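Endonuclease NucS (Thermococcus kodakarensis KOD1, PDB 5GKE) cleaves mismatch-containing double-stranded DNA in the manner of a restriction enzyme and is predicted to cut the single-stranded ends of branched DNA. Local coordinates at residues D42-S47 against P101-E106; D61-I66 against Q78-R83; N174-E179 against R209-A214. The protein carries 1 engineered substitution. All blocks are in the same frame, centred on the assembly; numbering follows the deposited sequence.

Contact 1 (D42-S47 against P101-E106). With nucleotides of chain D.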
loop_
_atom_site.group_PDB
_atom_site.type_symbol
_atom_site.label_atom_id
_atom_site.label_comp_id
_atom_site.label_asym_id
_atom_site.label_seq_id
_atom_site.Cartn_x
_atom_site.Cartn_y
_atom_site.Cartn_z
ATOM N N ASP A 42 -11.521 2.915 -15.090
ATOM C CA ASP A 42 -10.624 3.031 -16.232
ATOM C C ASP A 42 -9.607 4.144 -16.038
ATOM O O ASP A 42 -9.971 5.312 -15.842
ATOM C CB ASP A 42 -11.416 3.264 -17.516
ATOM C CG ASP A 42 -10.569 3.050 -18.777
ATOM O OD1 ASP A 42 -9.518 2.365 -18.700
ATOM O OD2 ASP A 42 -10.960 3.567 -19.842
ATOM N N GLY A 43 -8.336 3.803 -16.204
ATOM C CA GLY A 43 -7.252 4.617 -15.683
ATOM C C GLY A 43 -5.945 3.888 -15.915
ATOM O O GLY A 43 -5.756 3.257 -16.952
ATOM N N ARG A 44 -5.020 4.037 -14.977
ATOM C CA ARG A 44 -3.761 3.314 -15.002
ATOM C C ARG A 44 -3.955 1.840 -15.378
ATOM O O ARG A 44 -3.193 1.264 -16.174
ATOM C CB ARG A 44 -3.081 3.440 -13.636
ATOM C CG ARG A 44 -2.520 4.827 -13.372
ATOM C CD ARG A 44 -1.993 4.949 -11.967
ATOM N NE ARG A 44 -3.089 4.897 -11.010
ATOM C CZ ARG A 44 -2.944 5.017 -9.693
ATOM N NH1 ARG A 44 -1.740 5.199 -9.164
ATOM N NH2 ARG A 44 -4.007 4.953 -8.904
ATOM N N ALA A 45 -5.002 1.248 -14.831
ATOM C CA ALA A 45 -5.450 -0.063 -15.257
ATOM C C ALA A 45 -6.959 0.002 -15.553
ATOM O O ALA A 45 -7.504 1.090 -15.731
ATOM C CB ALA A 45 -5.127 -1.104 -14.231
ATOM N N LYS A 46 -7.599 -1.154 -15.709
ATOM C CA LYS A 46 -9.028 -1.208 -15.999
ATOM C C LYS A 46 -9.676 -2.354 -15.235
ATOM O O LYS A 46 -9.079 -3.425 -15.095
ATOM C CB LYS A 46 -9.261 -1.357 -17.506
ATOM C CG LYS A 46 -10.710 -1.389 -17.935
ATOM C CD LYS A 46 -10.890 -0.901 -19.377
ATOM C CE LYS A 46 -11.692 -1.901 -20.200
ATOM N NZ LYS A 46 -12.851 -2.444 -19.433
ATOM N N SER A 47 -10.889 -2.131 -14.730
ATOM C CA SER A 47 -11.558 -3.161 -13.935
ATOM C C SER A 47 -13.086 -3.085 -13.957
ATOM O O SER A 47 -13.664 -2.042 -14.230
ATOM C CB SER A 47 -11.083 -3.098 -12.477
ATOM O OG SER A 47 -11.552 -1.923 -11.835
ATOM N N PRO A 101 -2.611 10.954 -13.587
ATOM C CA PRO A 101 -3.017 10.553 -14.933
ATOM C C PRO A 101 -4.516 10.596 -15.074
ATOM O O PRO A 101 -5.212 10.807 -14.080
ATOM C CB PRO A 101 -2.512 9.118 -15.043
ATOM C CG PRO A 101 -2.526 8.613 -13.633
ATOM C CD PRO A 101 -2.275 9.806 -12.731
ATOM N N ARG A 102 -5.005 10.364 -16.284
ATOM C CA ARG A 102 -6.429 10.362 -16.494
ATOM C C ARG A 102 -7.001 9.072 -15.941
ATOM O O ARG A 102 -6.615 7.982 -16.361
ATOM C CB ARG A 102 -6.778 10.516 -17.971
ATOM C CG ARG A 102 -8.148 11.182 -18.170
ATOM C CD ARG A 102 -8.978 10.539 -19.301
ATOM N NE ARG A 102 -8.948 9.065 -19.371
ATOM C CZ ARG A 102 -9.723 8.233 -18.664
ATOM N NH1 ARG A 102 -10.595 8.699 -17.779
ATOM N NH2 ARG A 102 -9.620 6.918 -18.835
ATOM N N GLU A 103 -7.918 9.214 -14.991
ATOM C CA GLU A 103 -8.605 8.078 -14.403
ATOM C C GLU A 103 -10.064 8.416 -14.115
ATOM O O GLU A 103 -10.359 9.477 -13.565
ATOM C CB GLU A 103 -7.907 7.647 -13.115
ATOM C CG GLU A 103 -6.459 7.220 -13.301
ATOM C CD GLU A 103 -5.919 6.450 -12.111
ATOM O OE1 GLU A 103 -5.718 5.218 -12.243
ATOM O OE2 GLU A 103 -5.690 7.081 -11.050
ATOM N N THR A 104 -10.974 7.515 -14.473
ATOM C CA THR A 104 -12.364 7.644 -14.062
ATOM C C THR A 104 -12.813 6.416 -13.282
ATOM O O THR A 104 -12.469 5.285 -13.626
ATOM C CB THR A 104 -13.316 7.861 -15.255
ATOM O OG1 THR A 104 -13.048 6.895 -16.274
ATOM C CG2 THR A 104 -13.140 9.236 -15.824
ATOM N N LEU A 105 -13.573 6.662 -12.217
ATOM C CA LEU A 105 -14.137 5.608 -11.393
ATOM C C LEU A 105 -15.661 5.714 -11.385
ATOM O O LEU A 105 -16.198 6.620 -10.820
ATOM C CB LEU A 105 -13.580 5.716 -9.964
ATOM C CG LEU A 105 -14.007 4.640 -8.970
ATOM C CD1 LEU A 105 -13.719 3.275 -9.564
ATOM C CD2 LEU A 105 -13.283 4.808 -7.647
ATOM N N GLU A 106 -16.390 4.793 -11.984
ATOM C CA GLU A 106 -17.840 4.973 -11.980
ATOM C C GLU A 106 -18.531 4.033 -11.011
ATOM O O GLU A 106 -18.358 2.807 -11.090
ATOM C CB GLU A 106 -18.411 4.777 -13.383
ATOM C CG GLU A 106 -18.225 5.969 -14.284
ATOM C CD GLU A 106 -18.917 5.800 -15.615
ATOM O OE1 GLU A 106 -19.111 4.641 -16.042
ATOM O OE2 GLU A 106 -19.268 6.825 -16.236
ATOM P P DG D 8 -3.571 -3.212 -8.726
ATOM O OP1 DG D 8 -4.616 -3.132 -7.672
ATOM O OP2 DG D 8 -3.394 -4.486 -9.463
ATOM O "O5'" DG D 8 -3.876 -2.057 -9.780
ATOM C "C5'" DG D 8 -3.016 -1.847 -10.881
ATOM C "C4'" DG D 8 -2.820 -0.367 -11.127
ATOM O "O4'" DG D 8 -4.108 0.245 -11.338
ATOM C "C3'" DG D 8 -2.178 0.398 -9.970
ATOM O "O3'" DG D 8 -1.374 1.444 -10.464
ATOM C "C2'" DG D 8 -3.374 0.942 -9.204
ATOM C "C1'" DG D 8 -4.364 1.207 -10.327
ATOM N N9 DG D 8 -5.743 1.059 -9.891
ATOM C C8 DG D 8 -6.407 -0.118 -9.654
ATOM N N7 DG D 8 -7.630 0.050 -9.250
ATOM C C5 DG D 8 -7.785 1.429 -9.210
ATOM C C6 DG D 8 -8.905 2.203 -8.846
ATOM O O6 DG D 8 -10.017 1.807 -8.470
ATOM N N1 DG D 8 -8.645 3.567 -8.941
ATOM C C2 DG D 8 -7.445 4.115 -9.341
ATOM N N2 DG D 8 -7.389 5.452 -9.377
ATOM N N3 DG D 8 -6.384 3.399 -9.685
ATOM C C4 DG D 8 -6.627 2.065 -9.594
ATOM P P DG D 10 -2.038 4.825 -5.503
ATOM O OP1 DG D 10 -3.402 5.156 -5.986
ATOM O OP2 DG D 10 -0.847 5.353 -6.204
ATOM O "O5'" DG D 10 -1.846 5.228 -3.967
ATOM C "C5'" DG D 10 -2.797 4.822 -2.998
ATOM C "C4'" DG D 10 -2.270 5.066 -1.597
ATOM O "O4'" DG D 10 -0.978 4.438 -1.444
ATOM C "C3'" DG D 10 -2.061 6.524 -1.214
ATOM O "O3'" DG D 10 -2.276 6.666 0.179
ATOM C "C2'" DG D 10 -0.598 6.760 -1.574
ATOM C "C1'" DG D 10 0.015 5.419 -1.202
ATOM N N9 DG D 10 1.192 5.065 -1.989
ATOM C C8 DG D 10 1.255 4.861 -3.350
ATOM N N7 DG D 10 2.450 4.533 -3.771
ATOM C C5 DG D 10 3.219 4.516 -2.615
ATOM C C6 DG D 10 4.589 4.230 -2.434
ATOM O O6 DG D 10 5.430 3.923 -3.288
ATOM N N1 DG D 10 4.963 4.329 -1.098
ATOM C C2 DG D 10 4.117 4.666 -0.067
ATOM N N2 DG D 10 4.656 4.714 1.161
ATOM N N3 DG D 10 2.832 4.932 -0.224
ATOM C C4 DG D 10 2.454 4.838 -1.512
ATOM P P DT D 9 0.210 1.385 -10.257
ATOM O OP1 DT D 9 0.745 2.733 -10.572
ATOM O OP2 DT D 9 0.679 0.172 -10.961
ATOM O "O5'" DT D 9 0.394 1.098 -8.697
ATOM C "C5'" DT D 9 0.143 2.126 -7.758
ATOM C "C4'" DT D 9 -0.608 1.600 -6.546
ATOM O "O4'" DT D 9 0.082 0.457 -6.001
ATOM C "C3'" DT D 9 -0.719 2.606 -5.417
ATOM O "O3'" DT D 9 -1.960 3.232 -5.491
ATOM C "C2'" DT D 9 -0.606 1.772 -4.155
ATOM C "C1'" DT D 9 0.205 0.567 -4.599
ATOM N N1 DT D 9 1.664 0.617 -4.248
ATOM C C2 DT D 9 2.053 0.810 -2.933
ATOM O O2 DT D 9 1.276 0.974 -2.018
ATOM N N3 DT D 9 3.401 0.806 -2.727
ATOM C C4 DT D 9 4.390 0.614 -3.671
ATOM O O4 DT D 9 5.581 0.617 -3.378
ATOM C C5 DT D 9 3.927 0.403 -5.024
ATOM C C7 DT D 9 4.923 0.189 -6.137
ATOM C C6 DT D 9 2.600 0.406 -5.244
#

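Contact 2 (D61-I66 against Q78-R83). With nucleotides of chain D.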
loop_
_atom_site.group_PDB
_atom_site.type_symbol
_atom_site.label_atom_id
_atom_site.label_comp_id
_atom_site.label_asym_id
_atom_site.label_seq_id
_atom_site.Cartn_x
_atom_site.Cartn_y
_atom_site.Cartn_z
ATOM N N ASP A 61 -11.113 15.573 0.573
ATOM C CA ASP A 61 -9.927 15.810 -0.244
ATOM C C ASP A 61 -9.979 15.042 -1.572
ATOM O O ASP A 61 -9.004 15.010 -2.335
ATOM C CB ASP A 61 -8.657 15.465 0.538
ATOM C CG ASP A 61 -8.444 13.975 0.700
ATOM O OD1 ASP A 61 -9.394 13.181 0.487
ATOM O OD2 ASP A 61 -7.311 13.599 1.057
ATOM N N GLY A 62 -11.109 14.396 -1.830
ATOM C CA GLY A 62 -11.286 13.700 -3.085
ATOM C C GLY A 62 -11.018 12.213 -3.015
ATOM O O GLY A 62 -11.302 11.492 -3.969
ATOM N N SER A 63 -10.459 11.751 -1.899
ATOM C CA SER A 63 -10.258 10.317 -1.696
ATOM C C SER A 63 -11.604 9.613 -1.772
ATOM O O SER A 63 -12.612 10.087 -1.231
ATOM C CB SER A 63 -9.575 10.038 -0.364
ATOM O OG SER A 63 -8.413 10.831 -0.237
ATOM N N PHE A 64 -11.606 8.503 -2.490
ATOM C CA PHE A 64 -12.815 7.814 -2.874
ATOM C C PHE A 64 -12.533 6.355 -2.601
ATOM O O PHE A 64 -11.598 5.815 -3.186
ATOM C CB PHE A 64 -13.130 8.055 -4.361
ATOM C CG PHE A 64 -14.534 7.694 -4.756
ATOM C CD1 PHE A 64 -15.352 8.621 -5.360
ATOM C CD2 PHE A 64 -15.045 6.442 -4.496
ATOM C CE1 PHE A 64 -16.647 8.297 -5.705
ATOM C CE2 PHE A 64 -16.342 6.117 -4.838
ATOM C CZ PHE A 64 -17.144 7.038 -5.438
ATOM N N LEU A 65 -13.310 5.725 -1.714
ATOM C CA LEU A 65 -13.080 4.319 -1.351
ATOM C C LEU A 65 -14.328 3.471 -1.499
ATOM O O LEU A 65 -15.392 3.828 -0.999
ATOM C CB LEU A 65 -12.582 4.199 0.088
ATOM C CG LEU A 65 -11.495 5.160 0.555
ATOM C CD1 LEU A 65 -11.228 4.947 2.021
ATOM C CD2 LEU A 65 -10.233 4.950 -0.236
ATOM N N ILE A 66 -14.199 2.347 -2.189
ATOM C CA ILE A 66 -15.241 1.324 -2.193
ATOM C C ILE A 66 -14.748 0.069 -1.442
ATOM O O ILE A 66 -13.735 -0.540 -1.814
ATOM C CB ILE A 66 -15.663 0.931 -3.624
ATOM C CG1 ILE A 66 -16.263 2.125 -4.375
ATOM C CG2 ILE A 66 -16.666 -0.215 -3.584
ATOM C CD1 ILE A 66 -15.289 2.885 -5.191
ATOM N N GLN A 78 -10.242 6.059 -5.646
ATOM C CA GLN A 78 -9.431 7.125 -6.201
ATOM C C GLN A 78 -8.686 7.791 -5.062
ATOM O O GLN A 78 -9.232 7.960 -3.984
ATOM C CB GLN A 78 -10.283 8.151 -6.949
ATOM C CG GLN A 78 -10.779 7.707 -8.305
ATOM C CD GLN A 78 -9.737 7.878 -9.400
ATOM O OE1 GLN A 78 -8.639 7.321 -9.322
ATOM N NE2 GLN A 78 -10.085 8.647 -10.439
ATOM N N PRO A 79 -7.428 8.164 -5.300
ATOM C CA PRO A 79 -6.582 8.897 -4.353
ATOM C C PRO A 79 -6.970 10.382 -4.270
ATOM O O PRO A 79 -7.691 10.856 -5.146
ATOM C CB PRO A 79 -5.177 8.693 -4.927
ATOM C CG PRO A 79 -5.399 8.491 -6.386
ATOM C CD PRO A 79 -6.691 7.748 -6.506
ATOM N N PRO A 80 -6.508 11.104 -3.226
ATOM C CA PRO A 80 -6.837 12.521 -3.025
ATOM C C PRO A 80 -6.674 13.324 -4.309
ATOM O O PRO A 80 -5.769 13.032 -5.068
ATOM C CB PRO A 80 -5.795 12.983 -2.007
ATOM C CG PRO A 80 -5.420 11.793 -1.280
ATOM C CD PRO A 80 -5.535 10.631 -2.229
ATOM N N GLY A 81 -7.533 14.306 -4.550
ATOM C CA GLY A 81 -7.448 15.087 -5.765
ATOM C C GLY A 81 -8.471 14.764 -6.841
ATOM O O GLY A 81 -8.737 15.590 -7.705
ATOM N N SER A 82 -9.052 13.573 -6.802
ATOM C CA SER A 82 -10.193 13.307 -7.653
ATOM C C SER A 82 -11.319 14.297 -7.403
ATOM O O SER A 82 -11.481 14.785 -6.288
ATOM C CB SER A 82 -10.684 11.901 -7.426
ATOM O OG SER A 82 -9.589 11.045 -7.615
ATOM N N ARG A 83 -12.051 14.629 -8.466
ATOM C CA ARG A 83 -13.256 15.449 -8.374
ATOM C C ARG A 83 -14.410 14.509 -8.552
ATOM O O ARG A 83 -14.423 13.739 -9.503
ATOM C CB ARG A 83 -13.332 16.536 -9.449
ATOM C CG ARG A 83 -12.320 17.659 -9.386
ATOM C CD ARG A 83 -12.644 18.707 -10.475
ATOM N NE ARG A 83 -11.671 19.801 -10.538
ATOM C CZ ARG A 83 -11.686 20.868 -9.741
ATOM N NH1 ARG A 83 -12.620 20.995 -8.803
ATOM N NH2 ARG A 83 -10.760 21.811 -9.871
ATOM P P DG D 8 -3.571 -3.212 -8.726
ATOM O OP1 DG D 8 -4.616 -3.132 -7.672
ATOM O OP2 DG D 8 -3.394 -4.486 -9.463
ATOM O "O5'" DG D 8 -3.876 -2.057 -9.780
ATOM C "C5'" DG D 8 -3.016 -1.847 -10.881
ATOM C "C4'" DG D 8 -2.820 -0.367 -11.127
ATOM O "O4'" DG D 8 -4.108 0.245 -11.338
ATOM C "C3'" DG D 8 -2.178 0.398 -9.970
ATOM O "O3'" DG D 8 -1.374 1.444 -10.464
ATOM C "C2'" DG D 8 -3.374 0.942 -9.204
ATOM C "C1'" DG D 8 -4.364 1.207 -10.327
ATOM N N9 DG D 8 -5.743 1.059 -9.891
ATOM C C8 DG D 8 -6.407 -0.118 -9.654
ATOM N N7 DG D 8 -7.630 0.050 -9.250
ATOM C C5 DG D 8 -7.785 1.429 -9.210
ATOM C C6 DG D 8 -8.905 2.203 -8.846
ATOM O O6 DG D 8 -10.017 1.807 -8.470
ATOM N N1 DG D 8 -8.645 3.567 -8.941
ATOM C C2 DG D 8 -7.445 4.115 -9.341
ATOM N N2 DG D 8 -7.389 5.452 -9.377
ATOM N N3 DG D 8 -6.384 3.399 -9.685
ATOM C C4 DG D 8 -6.627 2.065 -9.594
#

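Contact 3 (N174-E179 against R209-A214). With MG (magnesium ion), chain E.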
loop_
_atom_site.group_PDB
_atom_site.type_symbol
_atom_site.label_atom_id
_atom_site.label_comp_id
_atom_site.label_asym_id
_atom_site.label_seq_id
_atom_site.Cartn_x
_atom_site.Cartn_y
_atom_site.Cartn_z
ATOM N N ASN A 174 37.840 3.648 5.731
ATOM C CA ASN A 174 36.957 3.245 4.643
ATOM C C ASN A 174 35.660 4.063 4.629
ATOM O O ASN A 174 35.203 4.534 5.666
ATOM C CB ASN A 174 36.614 1.758 4.751
ATOM C CG ASN A 174 37.845 0.868 4.777
ATOM O OD1 ASN A 174 38.547 0.743 3.772
ATOM N ND2 ASN A 174 38.093 0.217 5.919
ATOM N N ILE A 175 35.081 4.241 3.448
ATOM C CA ILE A 175 33.721 4.742 3.330
ATOM C C ILE A 175 32.723 3.641 3.742
ATOM O O ILE A 175 32.877 2.473 3.355
ATOM C CB ILE A 175 33.403 5.189 1.888
ATOM C CG1 ILE A 175 34.422 6.211 1.381
ATOM C CG2 ILE A 175 31.995 5.748 1.798
ATOM C CD1 ILE A 175 34.548 7.377 2.264
ATOM N N VAL A 176 31.705 4.002 4.522
ATOM C CA VAL A 176 30.668 3.041 4.907
ATOM C C VAL A 176 29.289 3.466 4.394
ATOM O O VAL A 176 28.840 4.587 4.644
ATOM C CB VAL A 176 30.608 2.854 6.437
ATOM C CG1 VAL A 176 29.478 1.914 6.817
ATOM C CG2 VAL A 176 31.939 2.327 6.961
ATOM N N VAL A 177 28.651 2.577 3.633
ATOM C CA VAL A 177 27.220 2.663 3.350
ATOM C C VAL A 177 26.456 1.869 4.374
ATOM O O VAL A 177 26.784 0.705 4.611
ATOM C CB VAL A 177 26.829 2.075 1.996
ATOM C CG1 VAL A 177 25.505 2.663 1.549
ATOM C CG2 VAL A 177 27.888 2.314 0.987
ATOM N N LEU A 178 25.445 2.483 4.978
ATOM C CA LEU A 178 24.465 1.730 5.756
ATOM C C LEU A 178 23.167 1.656 4.967
ATOM O O LEU A 178 22.720 2.665 4.403
ATOM C CB LEU A 178 24.194 2.370 7.108
ATOM C CG LEU A 178 25.298 2.596 8.134
ATOM C CD1 LEU A 178 24.637 3.065 9.430
ATOM C CD2 LEU A 178 26.137 1.341 8.358
ATOM N N GLU A 179 22.593 0.456 4.889
ATOM C CA GLU A 179 21.209 0.292 4.457
ATOM C C GLU A 179 20.377 -0.183 5.652
ATOM O O GLU A 179 20.699 -1.192 6.276
ATOM C CB GLU A 179 21.102 -0.686 3.288
ATOM C CG GLU A 179 19.657 -0.997 2.861
ATOM C CD GLU A 179 18.889 0.212 2.329
ATOM O OE1 GLU A 179 17.656 0.100 2.149
ATOM O OE2 GLU A 179 19.507 1.272 2.071
ATOM N N ARG A 209 32.881 -0.127 2.418
ATOM C CA ARG A 209 32.163 -1.204 3.107
ATOM C C ARG A 209 30.653 -0.974 3.042
ATOM O O ARG A 209 30.205 0.160 3.208
ATOM C CB ARG A 209 32.579 -1.295 4.566
ATOM C CG ARG A 209 33.982 -1.782 4.811
ATOM C CD ARG A 209 34.370 -1.496 6.247
ATOM N NE ARG A 209 33.543 -2.232 7.200
ATOM C CZ ARG A 209 33.361 -1.869 8.464
ATOM N NH1 ARG A 209 33.923 -0.757 8.906
ATOM N NH2 ARG A 209 32.600 -2.599 9.280
ATOM N N GLY A 210 29.884 -2.010 2.702
ATOM C CA GLY A 210 28.442 -1.982 2.892
ATOM C C GLY A 210 27.975 -2.676 4.155
ATOM O O GLY A 210 28.441 -3.770 4.487
ATOM N N ILE A 211 26.974 -2.113 4.813
ATOM C CA ILE A 211 26.442 -2.763 6.000
ATOM C C ILE A 211 24.927 -2.727 5.978
ATOM O O ILE A 211 24.323 -1.659 5.877
ATOM C CB ILE A 211 26.926 -2.110 7.300
ATOM C CG1 ILE A 211 28.448 -2.022 7.342
ATOM C CG2 ILE A 211 26.400 -2.884 8.502
ATOM C CD1 ILE A 211 28.977 -1.607 8.703
ATOM N N LEU A 212 24.320 -3.903 6.056
ATOM C CA LEU A 212 22.880 -3.995 6.179
ATOM C C LEU A 212 22.536 -3.951 7.656
ATOM O O LEU A 212 23.099 -4.684 8.462
ATOM C CB LEU A 212 22.338 -5.269 5.530
ATOM C CG LEU A 212 20.823 -5.486 5.604
ATOM C CD1 LEU A 212 20.049 -4.271 5.149
ATOM C CD2 LEU A 212 20.464 -6.645 4.740
ATOM N N VAL A 213 21.637 -3.058 8.015
ATOM C CA VAL A 213 21.305 -2.875 9.410
ATOM C C VAL A 213 19.807 -3.120 9.553
ATOM O O VAL A 213 18.984 -2.351 9.059
ATOM C CB VAL A 213 21.715 -1.453 9.894
ATOM C CG1 VAL A 213 21.389 -1.251 11.358
ATOM C CG2 VAL A 213 23.194 -1.222 9.646
ATOM N N ALA A 214 19.456 -4.211 10.213
ATOM C CA ALA A 214 18.063 -4.591 10.362
ATOM C C ALA A 214 17.926 -5.489 11.588
ATOM O O ALA A 214 18.924 -5.860 12.192
ATOM C CB ALA A 214 17.581 -5.299 9.101
HETATM MG MG MG E . 17.243 2.414 1.795
#

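Contact 1 (D42-S47 against P101-E106)
Arg-44 and Glu-103 form the charged heart of this contact, on the DNA-facing side of the N-terminal PH-like domain. Their salt bridge joins Arg-44 NE to Glu-103 OE1 (2.9 Å): OE1 sits near the guanidinium plane, whereas NE arrives from above the carboxylate, the two planes being 84° apart. A bend at chi3 (-68°) places NE beside the acid. From the same carboxylate face the backbone N of Arg-44 binds OE1 as well (3.1 Å), and Tyr-41 OH is a further partner of that oxygen. Between the two segments the backbones pair once, as an antiparallel hydrogen-bonded pair, Asp-42 N to Thr-104 O (2.9 Å) and Thr-104 N to Asp-42 O (2.8 Å). Toward the DNA, Arg-44 NH2 donates to N3 of DG8 of chain D (2.9 Å) and OP1 of DG10 of chain D (3.0 Å), and its NH1 reaches OP2 of DG10 (3.1 Å). Glu-103 OE2 accepts from N2 of DG8 (2.9 Å) while also bridging to Arg-98. A donor facing N3 and an acceptor facing N2 match the minor-groove edge of guanine, and the carboxylate probably offsets the charge of two neighbouring arginines, Arg-44 and Arg-98.

Contact 2 (D61-I66 against Q78-R83)
Asp-61 OD1, whose carboxylate lies against Pro-80, is gripped twice by Ser-63: the hydroxyl OG donates at 2.6 Å, on the syn side, and the backbone N at 3.0 Å, from above the carboxylate plane. Both come from the same face of that plane. The second bond makes an Asx turn, leading into strand 64-67 of the PH-like domain, and chi1 of 74° sets CG between the backbone N and the carbonyl carbon. OD2 instead touches CB and CG of Pro-80; the two side chains lie alongside each other, heading in the same direction. It also accepts from the backbone N of Lys-71 of the second subunit, which packs on Pro-80 too.

A type II turn from Pro-79 to Ser-82 faces this Asx turn, with Gly-81 in its third position. Gly-81 N binds Asp-61 O (2.8 Å), tying turn to turn. Inside the second one, Ser-82 OG donates to Pro-79 O (3.1 Å). Beyond, strands 64-67 and 76-78 are joined by Phe-64 and Gln-78, an antiparallel hydrogen-bonded pair: Phe-64 N to Gln-78 O (2.9 Å), Gln-78 N to Phe-64 O (2.8 Å). The two CB atoms touch on the same face of the sheet before the ends part. The Phe-64 ring goes into the hydrophobic interior, against Ile-56, Val-58 and Val-107. Gln-78 bends at chi2 (-82°); its NE2 makes a weak bond to Ser-96 O, while OE1 is modelled so close to N2 of DG8 of chain D that its bonding there is doubtful. Where the turns press together, Gly-62, lacking a side chain, brings its CA to 3.4 Å from Ser-82 O, and Ser-63 OG rests 3.3 Å from Pro-80 CG.

Contact 3 (N174-E179 against R209-A214)
Leu-178 and Ile-211 pack side by side in the tight middle of this parallel strand pair, Leu-178 CD2 lying 3.7 Å from Ile-211 CB. Val-176 CG1 meets Ile-211 CD1 (4.0 Å) and Val-213 CG2 touches Leu-178 CD2; on this face Leu-178 and Val-213 also touch helix 132-141, through Ile-139 and Met-135. Val-177 and Leu-212 point to the other face, beneath helix 187-204, the crossover helix of this beta-alpha-beta unit. Five backbone bonds hold the strands, from Arg-209 N to Ile-175 O (2.8 Å) through to Val-213 N to Glu-179 O (2.7 Å).

Looser is the touch of partly exposed Asn-174, roughly perpendicular to the Arg-209 chain, ND2 only grazing CD at 4.1 Å; the guanidinium itself is held by salt bridges to Glu-147, Asp-170 and Glu-231. At the far end, Glu-179 CG, anti to the backbone N (chi1 175°), rests on Leu-212 CD1 (4.0 Å), and a bend at chi2 (63°) turns CD aside. The carboxylate grips the magnesium ion with both oxygens, OE1 at 2.4 Å; Gln-192 belongs to the same site. Because a DNA phosphate shares this ion, the arrangement is consistent with the metal-assisted phosphodiester cleavage of PD-(D/E)XK nucleases.

Contacts 1 and 2 belong to one antiparallel sheet of the N-terminal PH-like domain; their centres are 12 Å apart, and contact 2 is nested along the chain inside the loop closed by contact 1. They touch mainly through Leu-105, which packs on Phe-64, Ile-66 and Gln-78, with Glu-103 O also close to Gln-78 NE2. Both approach DG8 of chain D and both border the second subunit. Contact 3 comes later in the chain, in the mixed sheet of the C-terminal nuclease domain, on the opposite side of the chain's centre: its centre lies about 42 Å from that of contact 1 and 40 Å from that of contact 2. One domain thus grips a base while the other carries the metal site.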